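Long-range contacts in conserved uncharacterized protein (predicted phosphoesterase COG0622) (Streptococcus pneumoniae, PDB 3CK2), which is of unproven function but binds two manganese ions and, as a calcineurin-like phosphoesterase, probably hydrolyses phosphoester bonds: residues 7-12 against 146-151; 40-45 against 60-65; 77-82 against 102-107; 88-93 against 112-117. All coordinates share one frame; numbering follows the deposited sequence.

Interaction 1: residues 7-12 against 146-151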
loop_
_atom_site.group_PDB
_atom_site.type_symbol
_atom_site.label_atom_id
_atom_site.label_comp_id
_atom_site.label_asym_id
_atom_site.label_seq_id
_atom_site.Cartn_x
_atom_site.Cartn_y
_atom_site.Cartn_z
ATOM N N GLN A 7 9.338 -9.777 -8.293
ATOM C CA GLN A 7 9.041 -8.365 -8.180
ATOM C C GLN A 7 9.079 -7.981 -6.712
ATOM O O GLN A 7 8.919 -8.831 -5.824
ATOM C CB GLN A 7 7.658 -8.068 -8.737
ATOM C CG GLN A 7 7.473 -8.406 -10.208
ATOM C CD GLN A 7 6.012 -8.414 -10.611
ATOM O OE1 GLN A 7 5.130 -8.665 -9.788
ATOM N NE2 GLN A 7 5.750 -8.134 -11.860
ATOM N N THR A 8 9.351 -6.706 -6.477
ATOM C CA THR A 8 9.323 -6.115 -5.162
ATOM C C THR A 8 8.543 -4.807 -5.284
ATOM O O THR A 8 8.804 -3.999 -6.177
ATOM C CB THR A 8 10.733 -5.831 -4.615
ATOM O OG1 THR A 8 11.453 -7.055 -4.538
ATOM C CG2 THR A 8 10.661 -5.146 -3.227
ATOM N N ILE A 9 7.559 -4.628 -4.409
ATOM C CA ILE A 9 6.853 -3.359 -4.336
ATOM C C ILE A 9 6.974 -2.820 -2.916
ATOM O O ILE A 9 7.160 -3.579 -1.947
ATOM C CB ILE A 9 5.351 -3.477 -4.820
ATOM C CG1 ILE A 9 4.527 -4.367 -3.869
ATOM C CG2 ILE A 9 5.282 -3.935 -6.323
ATOM C CD1 ILE A 9 3.026 -4.294 -4.114
ATOM N N ILE A 10 6.947 -1.498 -2.840
ATOM C CA ILE A 10 6.979 -0.732 -1.589
ATOM C C ILE A 10 5.659 0.013 -1.494
ATOM O O ILE A 10 5.245 0.688 -2.466
ATOM C CB ILE A 10 8.207 0.267 -1.508
ATOM C CG1 ILE A 10 9.548 -0.508 -1.526
ATOM C CG2 ILE A 10 8.112 1.140 -0.213
ATOM C CD1 ILE A 10 9.769 -1.482 -0.253
ATOM N N VAL A 11 4.976 -0.170 -0.354
ATOM C CA VAL A 11 3.645 0.384 -0.110
ATOM C C VAL A 11 3.672 1.182 1.192
ATOM O O VAL A 11 4.089 0.646 2.226
ATOM C CB VAL A 11 2.582 -0.749 -0.001
ATOM C CG1 VAL A 11 1.163 -0.154 0.028
ATOM C CG2 VAL A 11 2.745 -1.758 -1.156
HETATM N N MSE A 12 3.220 2.440 1.149
HETATM C CA MSE A 12 3.013 3.243 2.374
HETATM C C MSE A 12 1.667 3.962 2.325
HETATM O O MSE A 12 0.957 3.875 1.353
HETATM C CB MSE A 12 4.164 4.238 2.578
HETATM C CG MSE A 12 4.236 5.262 1.478
HETATM SE SE MSE A 12 5.661 6.568 1.692
HETATM C CE MSE A 12 5.912 6.928 -0.207
ATOM N N ALA A 146 5.232 -1.103 4.176
ATOM C CA ALA A 146 5.290 -2.520 3.775
ATOM C C ALA A 146 6.110 -2.734 2.496
ATOM O O ALA A 146 6.139 -1.902 1.582
ATOM C CB ALA A 146 3.835 -3.126 3.628
ATOM N N ARG A 147 6.801 -3.859 2.490
ATOM C CA ARG A 147 7.453 -4.437 1.314
ATOM C C ARG A 147 6.772 -5.760 0.941
ATOM O O ARG A 147 6.610 -6.640 1.798
ATOM C CB ARG A 147 8.924 -4.696 1.601
ATOM C CG ARG A 147 9.649 -5.263 0.407
ATOM C CD ARG A 147 11.111 -5.506 0.699
ATOM N NE ARG A 147 11.259 -6.471 1.787
ATOM C CZ ARG A 147 12.328 -6.569 2.587
ATOM N NH1 ARG A 147 13.369 -5.765 2.448
ATOM N NH2 ARG A 147 12.350 -7.468 3.548
ATOM N N VAL A 148 6.367 -5.896 -0.316
ATOM C CA VAL A 148 5.856 -7.167 -0.829
ATOM C C VAL A 148 6.815 -7.732 -1.902
ATOM O O VAL A 148 7.179 -7.027 -2.845
ATOM C CB VAL A 148 4.403 -7.058 -1.418
ATOM C CG1 VAL A 148 3.855 -8.473 -1.769
ATOM C CG2 VAL A 148 3.456 -6.296 -0.457
ATOM N N GLU A 149 7.210 -8.997 -1.736
ATOM C CA GLU A 149 7.955 -9.718 -2.780
ATOM C C GLU A 149 7.044 -10.724 -3.482
ATOM O O GLU A 149 6.283 -11.461 -2.852
ATOM C CB GLU A 149 9.214 -10.324 -2.195
ATOM C CG GLU A 149 10.002 -9.198 -1.532
ATOM C CD GLU A 149 11.391 -9.571 -1.111
ATOM O OE1 GLU A 149 11.503 -10.430 -0.204
ATOM O OE2 GLU A 149 12.358 -8.985 -1.687
ATOM N N ILE A 150 7.039 -10.656 -4.809
ATOM C CA ILE A 150 6.047 -11.380 -5.595
ATOM C C ILE A 150 6.756 -12.301 -6.542
ATOM O O ILE A 150 7.620 -11.860 -7.279
ATOM C CB ILE A 150 5.087 -10.438 -6.432
ATOM C CG1 ILE A 150 4.400 -9.368 -5.556
ATOM C CG2 ILE A 150 4.054 -11.267 -7.200
ATOM C CD1 ILE A 150 4.734 -7.946 -5.951
ATOM N N ASP A 151 6.400 -13.577 -6.511
ATOM C CA ASP A 151 6.736 -14.477 -7.619
ATOM C C ASP A 151 5.587 -15.471 -7.852
ATOM O O ASP A 151 4.512 -15.315 -7.254
ATOM C CB ASP A 151 8.123 -15.127 -7.452
ATOM C CG ASP A 151 8.195 -16.134 -6.323
ATOM O OD1 ASP A 151 7.217 -16.378 -5.617
ATOM O OD2 ASP A 151 9.280 -16.709 -6.142
#

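Interaction 2: residues 40-45 against 60-65. With MN (manganese (II) ion), chain B.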
loop_
_atom_site.group_PDB
_atom_site.type_symbol
_atom_site.label_atom_id
_atom_site.label_comp_id
_atom_site.label_asym_id
_atom_site.label_seq_id
_atom_site.Cartn_x
_atom_site.Cartn_y
_atom_site.Cartn_z
ATOM N N GLY A 40 -2.794 7.001 0.307
ATOM C CA GLY A 40 -3.496 8.238 0.580
ATOM C C GLY A 40 -3.382 8.780 1.989
ATOM O O GLY A 40 -2.726 8.221 2.878
ATOM N N ASP A 41 -4.083 9.890 2.177
ATOM C CA ASP A 41 -4.007 10.726 3.378
ATOM C C ASP A 41 -2.578 11.207 3.591
ATOM O O ASP A 41 -2.030 11.100 4.676
ATOM C CB ASP A 41 -4.530 9.960 4.576
ATOM C CG ASP A 41 -5.983 10.158 4.818
ATOM O OD1 ASP A 41 -6.661 10.766 3.988
ATOM O OD2 ASP A 41 -6.433 9.680 5.894
ATOM N N SER A 42 -1.964 11.714 2.531
ATOM C CA SER A 42 -0.636 12.336 2.623
ATOM C C SER A 42 -0.714 13.779 3.099
ATOM O O SER A 42 0.209 14.281 3.764
ATOM C CB SER A 42 0.104 12.267 1.272
ATOM O OG SER A 42 -0.582 12.921 0.251
ATOM N N GLU A 43 -1.814 14.437 2.724
ATOM C CA GLU A 43 -2.056 15.863 2.978
ATOM C C GLU A 43 -1.103 16.770 2.184
ATOM O O GLU A 43 -0.956 17.940 2.496
ATOM C CB GLU A 43 -2.043 16.182 4.462
ATOM C CG GLU A 43 -3.064 15.375 5.288
ATOM C CD GLU A 43 -3.003 15.770 6.767
ATOM O OE1 GLU A 43 -2.468 16.855 7.060
ATOM O OE2 GLU A 43 -3.445 14.997 7.646
ATOM N N LEU A 44 -0.514 16.199 1.124
ATOM C CA LEU A 44 0.372 16.880 0.196
ATOM C C LEU A 44 -0.403 17.220 -1.072
ATOM O O LEU A 44 -1.481 16.674 -1.324
ATOM C CB LEU A 44 1.604 15.996 -0.143
ATOM C CG LEU A 44 2.455 15.452 1.009
ATOM C CD1 LEU A 44 3.677 14.662 0.478
ATOM C CD2 LEU A 44 2.877 16.547 2.020
ATOM N N ARG A 45 0.169 18.134 -1.846
ATOM C CA ARG A 45 -0.309 18.465 -3.181
ATOM C C ARG A 45 -0.014 17.369 -4.199
ATOM O O ARG A 45 1.059 16.761 -4.146
ATOM C CB ARG A 45 0.324 19.753 -3.630
ATOM C CG ARG A 45 -0.248 20.917 -2.889
ATOM C CD ARG A 45 0.678 22.088 -2.877
ATOM N NE ARG A 45 0.833 22.672 -4.197
ATOM C CZ ARG A 45 -0.096 23.389 -4.817
ATOM N NH1 ARG A 45 -1.292 23.588 -4.270
ATOM N NH2 ARG A 45 0.179 23.889 -6.003
ATOM N N ASN A 60 -9.487 10.431 2.377
ATOM C CA ASN A 60 -10.505 11.405 2.812
ATOM C C ASN A 60 -9.933 12.731 3.372
ATOM O O ASN A 60 -10.636 13.744 3.378
ATOM C CB ASN A 60 -11.486 10.786 3.800
ATOM C CG ASN A 60 -10.827 10.301 5.082
ATOM O OD1 ASN A 60 -9.894 9.510 5.026
ATOM N ND2 ASN A 60 -11.356 10.725 6.244
HETATM N N MSE A 61 -8.678 12.709 3.825
HETATM C CA MSE A 61 -7.991 13.877 4.388
HETATM C C MSE A 61 -7.086 14.546 3.345
HETATM O O MSE A 61 -6.276 15.388 3.689
HETATM C CB MSE A 61 -7.150 13.500 5.646
HETATM C CG MSE A 61 -7.961 13.025 6.837
HETATM SE SE MSE A 61 -9.389 14.258 7.346
HETATM C CE MSE A 61 -10.146 13.404 8.905
ATOM N N ASP A 62 -7.254 14.168 2.081
ATOM C CA ASP A 62 -6.648 14.822 0.937
ATOM C C ASP A 62 -7.709 15.699 0.293
ATOM O O ASP A 62 -8.709 15.183 -0.220
ATOM C CB ASP A 62 -6.134 13.784 -0.094
ATOM C CG ASP A 62 -4.923 13.017 0.398
ATOM O OD1 ASP A 62 -4.103 13.631 1.086
ATOM O OD2 ASP A 62 -4.771 11.819 0.073
ATOM N N PHE A 63 -7.518 17.012 0.342
ATOM C CA PHE A 63 -8.578 17.942 -0.037
ATOM C C PHE A 63 -8.385 18.549 -1.419
ATOM O O PHE A 63 -9.355 18.928 -2.044
ATOM C CB PHE A 63 -8.775 19.007 1.035
ATOM C CG PHE A 63 -9.200 18.433 2.364
ATOM C CD1 PHE A 63 -10.391 17.734 2.481
ATOM C CD2 PHE A 63 -8.413 18.562 3.483
ATOM C CE1 PHE A 63 -10.786 17.193 3.706
ATOM C CE2 PHE A 63 -8.824 18.017 4.717
ATOM C CZ PHE A 63 -9.988 17.334 4.814
ATOM N N TYR A 64 -7.138 18.570 -1.890
ATOM C CA TYR A 64 -6.791 19.029 -3.209
ATOM C C TYR A 64 -7.321 18.072 -4.268
ATOM O O TYR A 64 -7.234 16.797 -4.136
ATOM C CB TYR A 64 -5.269 19.123 -3.415
ATOM C CG TYR A 64 -4.444 19.794 -2.348
ATOM C CD1 TYR A 64 -4.352 21.164 -2.274
ATOM C CD2 TYR A 64 -3.671 19.039 -1.476
ATOM C CE1 TYR A 64 -3.568 21.782 -1.328
ATOM C CE2 TYR A 64 -2.868 19.649 -0.518
ATOM C CZ TYR A 64 -2.826 21.020 -0.451
ATOM O OH TYR A 64 -2.027 21.631 0.498
ATOM N N ALA A 65 -7.825 18.694 -5.333
ATOM C CA ALA A 65 -8.196 18.003 -6.565
ATOM C C ALA A 65 -6.943 17.388 -7.204
ATOM O O ALA A 65 -5.829 17.948 -7.124
ATOM C CB ALA A 65 -8.892 18.990 -7.543
HETATM MN MN MN B . -5.567 8.672 7.669
HETATM O O HOH W 1 -2.393 11.361 -0.899
HETATM O O HOH W 2 -2.040 20.287 2.892
HETATM O O HOH W 3 -3.746 16.195 0.194
HETATM O O HOH W 4 -6.715 9.981 9.024
HETATM O O HOH W 5 -7.475 7.580 7.774
#

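Interaction 3: residues 77-82 against 102-107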
loop_
_atom_site.group_PDB
_atom_site.type_symbol
_atom_site.label_atom_id
_atom_site.label_comp_id
_atom_site.label_asym_id
_atom_site.label_seq_id
_atom_site.Cartn_x
_atom_site.Cartn_y
_atom_site.Cartn_z
ATOM N N SER A 77 2.740 -9.583 -15.041
ATOM C CA SER A 77 1.609 -10.487 -14.870
ATOM C C SER A 77 0.843 -10.258 -13.563
ATOM O O SER A 77 -0.127 -10.971 -13.285
ATOM C CB SER A 77 2.097 -11.932 -14.945
ATOM O OG SER A 77 2.908 -12.204 -13.826
ATOM N N THR A 78 1.261 -9.252 -12.782
ATOM C CA THR A 78 0.645 -8.917 -11.505
ATOM C C THR A 78 -0.249 -7.679 -11.580
ATOM O O THR A 78 0.246 -6.568 -11.727
ATOM C CB THR A 78 1.728 -8.650 -10.474
ATOM O OG1 THR A 78 2.568 -9.798 -10.396
ATOM C CG2 THR A 78 1.120 -8.329 -9.086
ATOM N N LYS A 79 -1.561 -7.874 -11.456
ATOM C CA LYS A 79 -2.522 -6.768 -11.396
ATOM C C LYS A 79 -2.772 -6.326 -9.942
ATOM O O LYS A 79 -3.324 -7.080 -9.113
ATOM C CB LYS A 79 -3.834 -7.169 -12.037
ATOM C CG LYS A 79 -4.895 -6.075 -12.029
ATOM C CD LYS A 79 -6.102 -6.502 -12.874
ATOM C CE LYS A 79 -7.127 -5.403 -12.992
ATOM N NZ LYS A 79 -8.189 -5.758 -13.947
ATOM N N ILE A 80 -2.367 -5.089 -9.668
ATOM C CA ILE A 80 -2.466 -4.480 -8.387
ATOM C C ILE A 80 -3.596 -3.431 -8.516
ATOM O O ILE A 80 -3.649 -2.669 -9.488
ATOM C CB ILE A 80 -1.096 -3.817 -8.011
ATOM C CG1 ILE A 80 0.006 -4.903 -8.012
ATOM C CG2 ILE A 80 -1.189 -3.050 -6.681
ATOM C CD1 ILE A 80 1.465 -4.415 -7.925
ATOM N N ILE A 81 -4.520 -3.443 -7.554
ATOM C CA ILE A 81 -5.529 -2.407 -7.424
ATOM C C ILE A 81 -5.269 -1.724 -6.079
ATOM O O ILE A 81 -4.680 -2.302 -5.183
ATOM C CB ILE A 81 -6.995 -2.930 -7.628
ATOM C CG1 ILE A 81 -7.506 -3.766 -6.445
ATOM C CG2 ILE A 81 -7.103 -3.758 -8.940
ATOM C CD1 ILE A 81 -8.990 -4.206 -6.609
ATOM N N GLN A 82 -5.697 -0.479 -5.986
ATOM C CA GLN A 82 -5.277 0.429 -4.954
ATOM C C GLN A 82 -6.363 1.460 -4.706
ATOM O O GLN A 82 -6.863 2.102 -5.638
ATOM C CB GLN A 82 -4.025 1.138 -5.443
ATOM C CG GLN A 82 -3.337 1.983 -4.451
ATOM C CD GLN A 82 -2.220 2.797 -5.046
ATOM O OE1 GLN A 82 -2.037 2.844 -6.281
ATOM N NE2 GLN A 82 -1.478 3.477 -4.180
ATOM N N GLN A 102 -12.552 -8.725 -6.746
ATOM C CA GLN A 102 -12.912 -9.925 -7.466
ATOM C C GLN A 102 -13.342 -9.558 -8.886
ATOM O O GLN A 102 -12.947 -10.229 -9.844
ATOM C CB GLN A 102 -14.030 -10.664 -6.739
ATOM C CG GLN A 102 -13.762 -10.939 -5.286
ATOM C CD GLN A 102 -13.437 -12.362 -5.022
ATOM O OE1 GLN A 102 -14.309 -13.229 -5.155
ATOM N NE2 GLN A 102 -12.177 -12.638 -4.629
ATOM N N GLU A 103 -14.119 -8.481 -9.035
ATOM C CA GLU A 103 -14.497 -8.029 -10.379
ATOM C C GLU A 103 -13.271 -7.601 -11.218
ATOM O O GLU A 103 -13.242 -7.810 -12.429
ATOM C CB GLU A 103 -15.631 -6.975 -10.347
ATOM C CG GLU A 103 -15.232 -5.495 -10.211
ATOM C CD GLU A 103 -16.452 -4.523 -10.223
ATOM O OE1 GLU A 103 -17.397 -4.771 -11.033
ATOM O OE2 GLU A 103 -16.452 -3.523 -9.432
ATOM N N GLU A 104 -12.255 -7.053 -10.554
ATOM C CA GLU A 104 -10.993 -6.693 -11.191
ATOM C C GLU A 104 -10.074 -7.880 -11.428
ATOM O O GLU A 104 -9.117 -7.760 -12.176
ATOM C CB GLU A 104 -10.219 -5.699 -10.308
ATOM C CG GLU A 104 -10.838 -4.335 -10.158
ATOM C CD GLU A 104 -10.866 -3.539 -11.450
ATOM O OE1 GLU A 104 -10.119 -3.840 -12.409
ATOM O OE2 GLU A 104 -11.654 -2.588 -11.509
ATOM N N GLU A 105 -10.336 -9.003 -10.764
ATOM C CA GLU A 105 -9.415 -10.135 -10.723
ATOM C C GLU A 105 -7.973 -9.687 -10.412
ATOM O O GLU A 105 -7.034 -10.003 -11.141
ATOM C CB GLU A 105 -9.507 -10.935 -12.028
ATOM C CG GLU A 105 -10.661 -11.961 -12.020
ATOM C CD GLU A 105 -11.402 -12.040 -13.334
ATOM O OE1 GLU A 105 -10.756 -12.328 -14.367
ATOM O OE2 GLU A 105 -12.641 -11.815 -13.332
ATOM N N ALA A 106 -7.824 -8.951 -9.310
ATOM C CA ALA A 106 -6.527 -8.420 -8.881
ATOM C C ALA A 106 -5.645 -9.538 -8.281
ATOM O O ALA A 106 -6.162 -10.476 -7.681
ATOM C CB ALA A 106 -6.740 -7.277 -7.861
ATOM N N ALA A 107 -4.328 -9.445 -8.448
ATOM C CA ALA A 107 -3.406 -10.259 -7.651
ATOM C C ALA A 107 -3.324 -9.684 -6.213
ATOM O O ALA A 107 -3.259 -10.426 -5.212
ATOM C CB ALA A 107 -1.998 -10.311 -8.309
#

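Interaction 4: residues 88-93 against 112-117. With MN (manganese (II) ion), chain B.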
loop_
_atom_site.group_PDB
_atom_site.type_symbol
_atom_site.label_atom_id
_atom_site.label_comp_id
_atom_site.label_asym_id
_atom_site.label_seq_id
_atom_site.Cartn_x
_atom_site.Cartn_y
_atom_site.Cartn_z
ATOM N N PHE A 88 -15.186 2.592 0.266
ATOM C CA PHE A 88 -15.691 1.207 0.330
ATOM C C PHE A 88 -16.253 0.862 1.730
ATOM O O PHE A 88 -16.639 -0.261 1.996
ATOM C CB PHE A 88 -14.591 0.207 -0.099
ATOM C CG PHE A 88 -14.270 0.279 -1.570
ATOM C CD1 PHE A 88 -14.922 -0.539 -2.477
ATOM C CD2 PHE A 88 -13.370 1.226 -2.062
ATOM C CE1 PHE A 88 -14.651 -0.453 -3.846
ATOM C CE2 PHE A 88 -13.114 1.317 -3.418
ATOM C CZ PHE A 88 -13.758 0.469 -4.309
ATOM N N ASP A 89 -16.292 1.858 2.611
ATOM C CA ASP A 89 -16.810 1.687 3.963
ATOM C C ASP A 89 -16.125 0.526 4.664
ATOM O O ASP A 89 -16.786 -0.312 5.285
ATOM C CB ASP A 89 -18.332 1.467 3.958
ATOM C CG ASP A 89 -19.105 2.623 3.328
ATOM O OD1 ASP A 89 -18.819 3.787 3.658
ATOM O OD2 ASP A 89 -20.019 2.357 2.510
ATOM N N ILE A 90 -14.802 0.493 4.566
ATOM C CA ILE A 90 -14.029 -0.622 5.132
ATOM C C ILE A 90 -14.064 -0.680 6.671
ATOM O O ILE A 90 -13.789 -1.721 7.234
ATOM C CB ILE A 90 -12.571 -0.739 4.579
ATOM C CG1 ILE A 90 -11.711 0.495 4.902
ATOM C CG2 ILE A 90 -12.617 -0.997 3.106
ATOM C CD1 ILE A 90 -10.276 0.314 4.481
ATOM N N ASN A 91 -14.456 0.415 7.334
ATOM C CA ASN A 91 -14.672 0.392 8.794
ATOM C C ASN A 91 -15.946 -0.387 9.143
ATOM O O ASN A 91 -16.126 -0.856 10.251
ATOM C CB ASN A 91 -14.738 1.821 9.357
ATOM C CG ASN A 91 -13.357 2.384 9.698
ATOM O OD1 ASN A 91 -12.704 1.899 10.624
ATOM N ND2 ASN A 91 -12.909 3.407 8.956
ATOM N N PHE A 92 -16.847 -0.491 8.175
ATOM C CA PHE A 92 -18.015 -1.344 8.318
ATOM C C PHE A 92 -17.563 -2.809 8.125
ATOM O O PHE A 92 -17.535 -3.565 9.074
ATOM C CB PHE A 92 -19.115 -0.903 7.342
ATOM C CG PHE A 92 -20.354 -1.758 7.362
ATOM C CD1 PHE A 92 -20.897 -2.223 8.558
ATOM C CD2 PHE A 92 -21.004 -2.061 6.174
ATOM C CE1 PHE A 92 -22.053 -2.994 8.568
ATOM C CE2 PHE A 92 -22.161 -2.829 6.175
ATOM C CZ PHE A 92 -22.688 -3.300 7.385
ATOM N N ASN A 93 -17.197 -3.181 6.907
ATOM C CA ASN A 93 -16.584 -4.473 6.621
ATOM C C ASN A 93 -15.875 -4.419 5.274
ATOM O O ASN A 93 -15.852 -3.380 4.634
ATOM C CB ASN A 93 -17.631 -5.602 6.658
ATOM C CG ASN A 93 -18.784 -5.366 5.712
ATOM O OD1 ASN A 93 -18.608 -4.898 4.579
ATOM N ND2 ASN A 93 -19.983 -5.697 6.173
ATOM N N GLY A 112 -5.562 1.846 2.560
ATOM C CA GLY A 112 -5.090 2.582 3.707
ATOM C C GLY A 112 -6.245 2.805 4.687
ATOM O O GLY A 112 -6.959 1.869 5.043
ATOM N N HIS A 113 -6.369 4.043 5.161
ATOM C CA HIS A 113 -7.510 4.547 5.917
ATOM C C HIS A 113 -7.504 4.119 7.392
ATOM O O HIS A 113 -7.684 4.981 8.269
ATOM C CB HIS A 113 -8.837 4.241 5.204
ATOM C CG HIS A 113 -10.022 4.950 5.788
ATOM N ND1 HIS A 113 -10.065 6.314 5.973
ATOM C CD2 HIS A 113 -11.211 4.478 6.230
ATOM C CE1 HIS A 113 -11.220 6.652 6.521
ATOM N NE2 HIS A 113 -11.932 5.552 6.688
ATOM N N LEU A 114 -7.274 2.824 7.662
ATOM C CA LEU A 114 -7.353 2.248 9.041
ATOM C C LEU A 114 -6.148 2.515 9.966
ATOM O O LEU A 114 -6.279 2.457 11.187
ATOM C CB LEU A 114 -7.625 0.757 8.965
ATOM C CG LEU A 114 -8.888 0.358 8.150
ATOM C CD1 LEU A 114 -9.003 -1.138 8.136
ATOM C CD2 LEU A 114 -10.220 0.986 8.665
ATOM N N HIS A 115 -4.987 2.839 9.371
ATOM C CA HIS A 115 -3.744 3.061 10.109
ATOM C C HIS A 115 -3.299 1.804 10.881
ATOM O O HIS A 115 -2.592 1.906 11.874
ATOM C CB HIS A 115 -3.862 4.242 11.090
ATOM C CG HIS A 115 -4.133 5.585 10.462
ATOM N ND1 HIS A 115 -3.692 6.762 11.039
ATOM C CD2 HIS A 115 -4.858 5.951 9.373
ATOM C CE1 HIS A 115 -4.100 7.784 10.309
ATOM N NE2 HIS A 115 -4.801 7.324 9.283
ATOM N N VAL A 116 -3.723 0.630 10.406
ATOM C CA VAL A 116 -3.430 -0.654 11.038
ATOM C C VAL A 116 -2.745 -1.565 10.001
ATOM O O VAL A 116 -3.333 -1.860 8.958
ATOM C CB VAL A 116 -4.732 -1.343 11.627
ATOM C CG1 VAL A 116 -4.421 -2.748 12.149
ATOM C CG2 VAL A 116 -5.354 -0.495 12.771
ATOM N N PRO A 117 -1.526 -2.059 10.291
ATOM C CA PRO A 117 -0.904 -2.989 9.315
ATOM C C PRO A 117 -1.625 -4.339 9.200
ATOM O O PRO A 117 -1.915 -4.947 10.207
ATOM C CB PRO A 117 0.506 -3.211 9.896
ATOM C CG PRO A 117 0.327 -3.019 11.367
ATOM C CD PRO A 117 -0.676 -1.889 11.486
HETATM MN MN MN B . -5.567 8.672 7.669
HETATM O O HOH W 6 -10.371 4.997 9.578
HETATM O O HOH W 5 -7.475 7.580 7.774
HETATM O O HOH W 4 -6.715 9.981 9.024
#

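Interaction 1: residues 7-12 against 146-151
The flat amide of Gln7 meets Ile150 through OE1, which lies 3.8 Å from CB of Ile150 and about as far from its CG2. Both polar ends of that amide are satisfied elsewhere, OE1 by Thr78 OG1 and NE2 by Leu75 O. On the other face of the sheet the Glu149 side chain lies beside Thr8, pointing the same way, with Glu149 OE2 3.6 Å from Thr8 OG1. These groups decorate an antiparallel pair near the middle of the six-stranded mixed sheet of a calcineurin-like phosphoesterase fold. Six N-H...O bonds, N to O 2.8 to 2.9 Å, run both ways between Gln7 and Ile150, Ile9 and Val148, and Val11 and Ala146. The face with Gln7, Ile9, Val11, Ala146, Val148 and Ile150 is wholly buried, and Val11, Ala146 and Val148 press on strand 125-130 of the second sheet. Ile9 has CG1 between the backbone N and the carbonyl carbon (chi1 66°), which brings CG1 to 3.6 Å from Val148 CB. On the opposite face Ile10 is buried under helix 19-29, but Thr8, Arg147 and Glu149 are partly exposed, and Arg147 reaches out to a salt bridge with Asp158, close to the bound tartrate. The aliphatic stem of Arg147 supplies the packing here: Arg147 CB is 3.8 Å from Ile10 CD1, and Thr8 CG2 lies 3.8 Å from Arg147 CG.

Interaction 2: residues 40-45 against 60-65
Asp41 and Asp62 carry the tight half of this contact between two loops, each carboxylate gripping backbone N-H of the opposite loop. Asp41 OD1 accepts Met61 N at 2.8 Å, on the syn side and 25° out of the carboxylate plane. Asp62 replies with both oxygens: OD1 takes Glu43 N at 2.9 Å, nearly in line with its C-O bond, and OD2 takes Asp41 N at 2.9 Å from above the carboxylate plane. Two waters join Ser42 OG to Asp62 OD2 and Leu44 O to Asp62 OD1. The exposed end is looser. Arg45 CG, anti to the carbonyl carbon (chi1 -72°), lies over one face of the Tyr64 ring, 3.7 Å from its centroid, a CH-pi contact, while a further water links Tyr64 OH to Glu43 O. Asp41 divides its labour: OD1 is held by Met61 N-H while OD2 bridges the two manganese ions, 2.2 Å from the one shared with His115; Asn60 OD1 binds the second, consistent with a binuclear phosphoesterase centre.

Interaction 3: residues 77-82 against 102-107
Lys79 and Ala106 bring their backbones to 5.0 Å between CA atoms, the directions of 78-81 and 104-107 being 128° apart, and Ala107 N donates to Lys79 O at 2.7 Å across a bent bond of 136°. The turn that delivers Ala106 and Ala107 to the strand is a Schellman motif: Glu105 is the first residue after the helix to leave helical angles, with positive phi (47°), and its N bonds back to Gln102 O. Lys79 reaches this turn. Fully extended, with CG anti to the backbone N, it crosses Glu104 at about a right angle and brings NZ to two oxygens of that residue, its backbone O and OE1. NZ lies 2.8 Å from Glu104 O, in the carbonyl plane and on a lone pair, and forms a salt bridge of 3.1 Å with Glu104 OE1, nearly along the C-O bond. The ammonium thus meets a backbone carbonyl and a carboxylate together, which would probably favour its charged form. The apolar part lies alongside: Ile81 CG2 packs 3.7 Å from Ala106 CB and 3.9 Å from Glu104 CB, while Thr78 CG2 touches Ala107 CB at 3.8 Å. All of this closes the beta-alpha-beta unit of strand 78-83, helix 95-103 and strand 108-110. Strand 70-75 flanks strand 78-83 on its other edge, and Ile80 packs on Phe37 of the six-stranded sheet.

Interaction 4: residues 88-93 against 112-117
Ile90 comes first along the loop to meet the metal-binding turn, directing CD1 at Gly112 O and at Leu114, 3.9 Å from Leu114 CG. Its CG1, between the backbone N and the carbonyl carbon (chi1 62°), sits at the edge of the His113 ring, near the ring plane. Asn91 follows: its side chain crosses that of His113 at about a right angle, with amide and ring planes 70° apart. Asn91 ND2 is 3.3 Å from His113 NE2, but both are donors, so no bond forms; His113 ND1 binds a manganese ion shared with Asn60 and His84. Instead one water accepts from Asn91 ND2 at 3.1 Å and donates to His113 O at 3.0 Å, lying over the centre of one face of the His113 ring. The Asn91 and Leu114 side chains slide past each other in opposite directions, Asn91 OD1 lying 3.3 Å from Leu114 CD2. His113 O also accepts, at 2.7 Å, from a water on the other manganese, which His115 NE2 holds, making this carbonyl a second-shell element. The loop leads into helix 95-103, where Ile90 packs on Leu97 and Phe88 meets the ring of Trp100.

The four contacts divide between the framework of the fold and its metal centre. Interaction 1 joins distant parts of the chain, and the other three are nested inside the loop it closes; interaction 2 comes before interactions 3 and 4, whose segments alternate. Interactions 1 and 3, centres about 14 Å apart, belong to the two different sheets and touch where Gln7 meets Thr78 and Ile9 packs on Ile80. Interactions 2 and 4, about 17 Å between centres, gather on loops following strands of the two sheets and share a manganese ion and two of its waters. The sandwich thus brings loops from both sheets together around one binuclear site.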